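Local coordinates for structure-specific endonuclease subunit SLX4 (Thielavia terrestris, PDB 6SEI), which probably serves, through a C-terminal domain of which this chain is a part, as regulatory subunit of the SLX1-SLX4 endonuclease that cuts branched DNA during repair and recombination, at residues 54-57 with 58-62; 72-76 with 77-81. One frame throughout, in Å; residues are numbered along the deposited sequence.

Contact 1. Residues 54-57 with 58-62; sequences EDLT and AWLNS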
loop_
_atom_site.group_PDB
_atom_site.type_symbol
_atom_site.label_atom_id
_atom_site.label_comp_id
_atom_site.label_asym_id
_atom_site.label_seq_id
_atom_site.Cartn_x
_atom_site.Cartn_y
_atom_site.Cartn_z
ATOM N N GLU B 54 -2.139 23.796 -39.697
ATOM C CA GLU B 54 -2.352 23.860 -41.140
ATOM C C GLU B 54 -1.394 24.829 -41.819
ATOM O O GLU B 54 -1.184 24.726 -43.031
ATOM C CB GLU B 54 -3.800 24.248 -41.445
ATOM C CG GLU B 54 -4.836 23.367 -40.755
ATOM C CD GLU B 54 -5.225 23.889 -39.382
ATOM O OE1 GLU B 54 -4.533 24.795 -38.868
ATOM O OE2 GLU B 54 -6.226 23.396 -38.819
ATOM N N ASP B 55 -0.804 25.758 -41.067
ATOM C CA ASP B 55 0.210 26.644 -41.623
ATOM C C ASP B 55 1.535 25.918 -41.816
ATOM O O ASP B 55 2.110 25.939 -42.909
ATOM C CB ASP B 55 0.391 27.862 -40.720
ATOM C CG ASP B 55 -0.746 28.848 -40.845
ATOM O OD1 ASP B 55 -1.561 28.696 -41.779
ATOM O OD2 ASP B 55 -0.825 29.774 -40.013
ATOM N N LEU B 56 2.042 25.274 -40.760
ATOM C CA LEU B 56 3.251 24.471 -40.912
ATOM C C LEU B 56 3.007 23.290 -41.844
ATOM O O LEU B 56 3.889 22.919 -42.629
ATOM C CB LEU B 56 3.744 23.985 -39.549
ATOM C CG LEU B 56 4.974 23.072 -39.600
ATOM C CD1 LEU B 56 6.200 23.845 -40.069
ATOM C CD2 LEU B 56 5.231 22.407 -38.258
ATOM N N THR B 57 1.814 22.691 -41.769
ATOM C CA THR B 57 1.465 21.591 -42.663
ATOM C C THR B 57 1.592 22.011 -44.121
ATOM O O THR B 57 2.217 21.314 -44.929
ATOM C CB THR B 57 0.046 21.106 -42.365
ATOM O OG1 THR B 57 -0.109 20.924 -40.954
ATOM C CG2 THR B 57 -0.238 19.794 -43.080
ATOM N N ALA B 58 1.001 23.154 -44.476
ATOM C CA ALA B 58 1.075 23.631 -45.852
ATOM C C ALA B 58 2.512 23.942 -46.252
ATOM O O ALA B 58 2.913 23.691 -47.395
ATOM C CB ALA B 58 0.192 24.867 -46.024
ATOM N N TRP B 59 3.303 24.478 -45.319
ATOM C CA TRP B 59 4.680 24.853 -45.628
ATOM C C TRP B 59 5.536 23.631 -45.943
ATOM O O TRP B 59 6.395 23.682 -46.830
ATOM C CB TRP B 59 5.274 25.641 -44.462
ATOM C CG TRP B 59 6.677 26.109 -44.685
ATOM C CD1 TRP B 59 7.075 27.180 -45.430
ATOM C CD2 TRP B 59 7.872 25.530 -44.144
ATOM N NE1 TRP B 59 8.445 27.303 -45.391
ATOM C CE2 TRP B 59 8.958 26.301 -44.610
ATOM C CE3 TRP B 59 8.131 24.434 -43.316
ATOM C CZ2 TRP B 59 10.279 26.013 -44.273
ATOM C CZ3 TRP B 59 9.446 24.147 -42.983
ATOM C CH2 TRP B 59 10.502 24.938 -43.457
ATOM N N LEU B 60 5.320 22.527 -45.224
ATOM C CA LEU B 60 6.113 21.324 -45.456
ATOM C C LEU B 60 5.802 20.695 -46.809
ATOM O O LEU B 60 6.695 20.128 -47.448
ATOM C CB LEU B 60 5.872 20.314 -44.335
ATOM C CG LEU B 60 6.372 20.685 -42.937
ATOM C CD1 LEU B 60 5.590 19.933 -41.873
ATOM C CD2 LEU B 60 7.860 20.406 -42.799
ATOM N N ASN B 61 4.555 20.784 -47.260
ATOM C CA ASN B 61 4.145 20.192 -48.525
ATOM C C ASN B 61 4.344 21.125 -49.711
ATOM O O ASN B 61 4.004 20.749 -50.837
ATOM C CB ASN B 61 2.677 19.760 -48.451
ATOM C CG ASN B 61 2.434 18.716 -47.383
ATOM O OD1 ASN B 61 3.232 17.795 -47.207
ATOM N ND2 ASN B 61 1.327 18.855 -46.661
ATOM N N SER B 62 4.882 22.326 -49.488
ATOM C CA SER B 62 5.135 23.293 -50.549
ATOM C C SER B 62 6.586 23.268 -51.023
ATOM O O SER B 62 7.128 24.306 -51.417
ATOM C CB SER B 62 4.757 24.700 -50.085
ATOM O OG SER B 62 3.361 24.820 -49.889
#
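L56 meets W59 with CD1 and L60 with its branch carbon CG, three and four residues further along helix 53-67. CD1 of L56 lies 3.8 Å from CE3 of W59, and the approach to the indole is oblique. CG of L56 meets CD1 of L60 at 3.9 Å. With CG of W59 anti to its backbone N and beside the carbonyl carbon (chi1 -179°), the ring carries CE3 to L56 CD1.

On another side of the helix T57 and N61 lie alongside each other, pointing the same way. CG2 of T57 is 4.0 Å from ND2 of N61. That amide nitrogen is 3.1 Å from T57 O, but the angle is too poor for a hydrogen bond. The N61 amide is held from outside the two segments: OD1 accepts a hydrogen bond from V74 N, and ND2 has a partner there too.

The backbone is alpha-helical up to L60, then widens to a pi-type turn at 60-62. It is part of the small helical SLX4 domain assigned to the helix-turn-helix clan. L60 N bonds to L56 O at 3.0 Å. A58 N and W59 N bond to the carbonyls of E54 and D55. N61 N to T57 O is weak. At the wider turn S62 OG donates to A58 O at 2.8 Å.

Further out, OG1 of T57 is hydrogen-bonded to L53 O, and D55 forms a salt bridge with R93. The W59 ring meets that of W41. L60 touches V79 and also rests on I23 and A26 of helix 12-29.

Contact 2. Residues 72-76 with 77-81; sequences GEVAP and GDVKK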
loop_
_atom_site.group_PDB
_atom_site.type_symbol
_atom_site.label_atom_id
_atom_site.label_comp_id
_atom_site.label_asym_id
_atom_site.label_seq_id
_atom_site.Cartn_x
_atom_site.Cartn_y
_atom_site.Cartn_z
ATOM N N GLY B 72 6.103 12.827 -51.176
ATOM C CA GLY B 72 4.888 12.456 -50.476
ATOM C C GLY B 72 4.354 13.640 -49.695
ATOM O O GLY B 72 5.061 14.603 -49.400
ATOM N N GLU B 73 3.076 13.564 -49.351
ATOM C CA GLU B 73 2.395 14.645 -48.657
ATOM C C GLU B 73 2.230 14.303 -47.183
ATOM O O GLU B 73 2.023 13.141 -46.821
ATOM C CB GLU B 73 1.032 14.924 -49.292
ATOM C CG GLU B 73 1.117 15.605 -50.653
ATOM C CD GLU B 73 0.251 16.848 -50.739
ATOM O OE1 GLU B 73 -0.971 16.739 -50.487
ATOM O OE2 GLU B 73 0.794 17.933 -51.047
ATOM N N VAL B 74 2.331 15.320 -46.338
ATOM C CA VAL B 74 2.180 15.166 -44.897
ATOM C C VAL B 74 0.775 15.606 -44.509
ATOM O O VAL B 74 0.230 16.565 -45.072
ATOM C CB VAL B 74 3.270 15.955 -44.136
ATOM C CG1 VAL B 74 2.907 17.429 -43.988
ATOM C CG2 VAL B 74 3.546 15.322 -42.780
ATOM N N ALA B 75 0.169 14.877 -43.576
ATOM C CA ALA B 75 -1.171 15.227 -43.129
ATOM C C ALA B 75 -1.099 16.036 -41.844
ATOM O O ALA B 75 -0.220 15.790 -41.007
ATOM C CB ALA B 75 -2.012 13.973 -42.895
ATOM N N PRO B 76 -1.997 17.009 -41.662
ATOM C CA PRO B 76 -1.897 17.878 -40.476
ATOM C C PRO B 76 -1.883 17.115 -39.163
ATOM O O PRO B 76 -1.224 17.553 -38.212
ATOM C CB PRO B 76 -3.130 18.791 -40.594
ATOM C CG PRO B 76 -3.999 18.170 -41.650
ATOM C CD PRO B 76 -3.090 17.418 -42.560
ATOM N N GLY B 77 -2.575 15.977 -39.088
ATOM C CA GLY B 77 -2.514 15.170 -37.882
ATOM C C GLY B 77 -1.145 14.558 -37.662
ATOM O O GLY B 77 -0.680 14.445 -36.524
ATOM N N ASP B 78 -0.481 14.149 -38.747
ATOM C CA ASP B 78 0.890 13.668 -38.635
ATOM C C ASP B 78 1.817 14.779 -38.156
ATOM O O ASP B 78 2.701 14.547 -37.325
ATOM C CB ASP B 78 1.360 13.114 -39.979
ATOM C CG ASP B 78 0.808 11.729 -40.264
ATOM O OD1 ASP B 78 0.619 10.950 -39.303
ATOM O OD2 ASP B 78 0.562 11.422 -41.450
ATOM N N VAL B 79 1.623 15.996 -38.671
ATOM C CA VAL B 79 2.369 17.151 -38.182
ATOM C C VAL B 79 2.006 17.445 -36.733
ATOM O O VAL B 79 2.847 17.909 -35.955
ATOM C CB VAL B 79 2.114 18.365 -39.100
ATOM C CG1 VAL B 79 2.799 19.610 -38.570
ATOM C CG2 VAL B 79 2.585 18.062 -40.508
ATOM N N LYS B 80 0.761 17.169 -36.339
ATOM C CA LYS B 80 0.370 17.353 -34.945
ATOM C C LYS B 80 1.047 16.325 -34.047
ATOM O O LYS B 80 1.564 16.667 -32.978
ATOM C CB LYS B 80 -1.152 17.272 -34.802
ATOM C CG LYS B 80 -1.635 17.586 -33.395
ATOM C CD LYS B 80 -3.089 17.202 -33.180
ATOM C CE LYS B 80 -3.418 17.171 -31.691
ATOM N NZ LYS B 80 -4.610 16.336 -31.387
ATOM N N LYS B 81 1.044 15.054 -34.463
ATOM C CA LYS B 81 1.790 14.029 -33.739
ATOM C C LYS B 81 3.246 14.437 -33.556
ATOM O O LYS B 81 3.808 14.301 -32.464
ATOM C CB LYS B 81 1.711 12.695 -34.481
ATOM C CG LYS B 81 0.400 11.947 -34.332
ATOM C CD LYS B 81 0.487 10.593 -35.032
ATOM C CE LYS B 81 -0.713 9.713 -34.709
ATOM N NZ LYS B 81 -0.565 8.339 -35.271
#
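V74 packs against V79 where the loop after helix 53-67 turns into helix 76-85. A75 holds the N-cap position of that helix, and P76 begins its first turn. This is a helix start within the small helical SLX4 domain.

The tight part is on the valine side. CG1 of V74 is 3.6 Å from CG2 of V79, and CG2 of V74 is nearly as close to the same methyl. The V79 methyl therefore faces both branches of V74, and the two side chains cross at about a right angle. CG1 of V74 sits between its own N and carbonyl carbon (chi1 82°), which leaves both methyls turned to V79. Both valines are buried. V74 also touches L65 and I23, so the pair joins helix 76-85 to helices 53-67 and 12-29.

The backbone closes the first turn here. V79 N makes a hydrogen bond to A75 O at 3.0 Å, almost in line with the carbonyl bond. K80 N bonds to P76 O at 2.8 Å. P76 has no N-H to offer, which suits the first turn of a helix, where amides lack carbonyl partners one turn back.

The other side is looser and partly exposed. CB of D78 lies 3.3 Å from A75 O, but its carboxylate meets A75 only distantly: OD2 is 3.9 Å from CB of A75. D78 and V74 run past each other in opposite directions. K80 takes its chain away from the loop, and NZ bonds to the backbone of a neighbouring protein chain. Near its root, K80 CB still rests 3.4 Å from P76 O.

Overall arrangement
Contact 1 comes first along the chain, within helix 53-67. Contact 2 follows at the loop and start of helix 76-85. Their centres are about 9 Å apart, and both lie in the Slx4 family region. The two touch directly. The bond between N61 and V74 ties the loop to the earlier helix. CD2 of L56 packs on CG1 of V79 at 3.7 Å, and T57 meets P76. The two consecutive helices are thus joined by apolar packing and one probable hydrogen bond, with helix 12-29 also reached from both. The calcium ion is bound by D66, near the end of helix 53-67, and D71 in the following loop, about 12 Å from the N61 side chain.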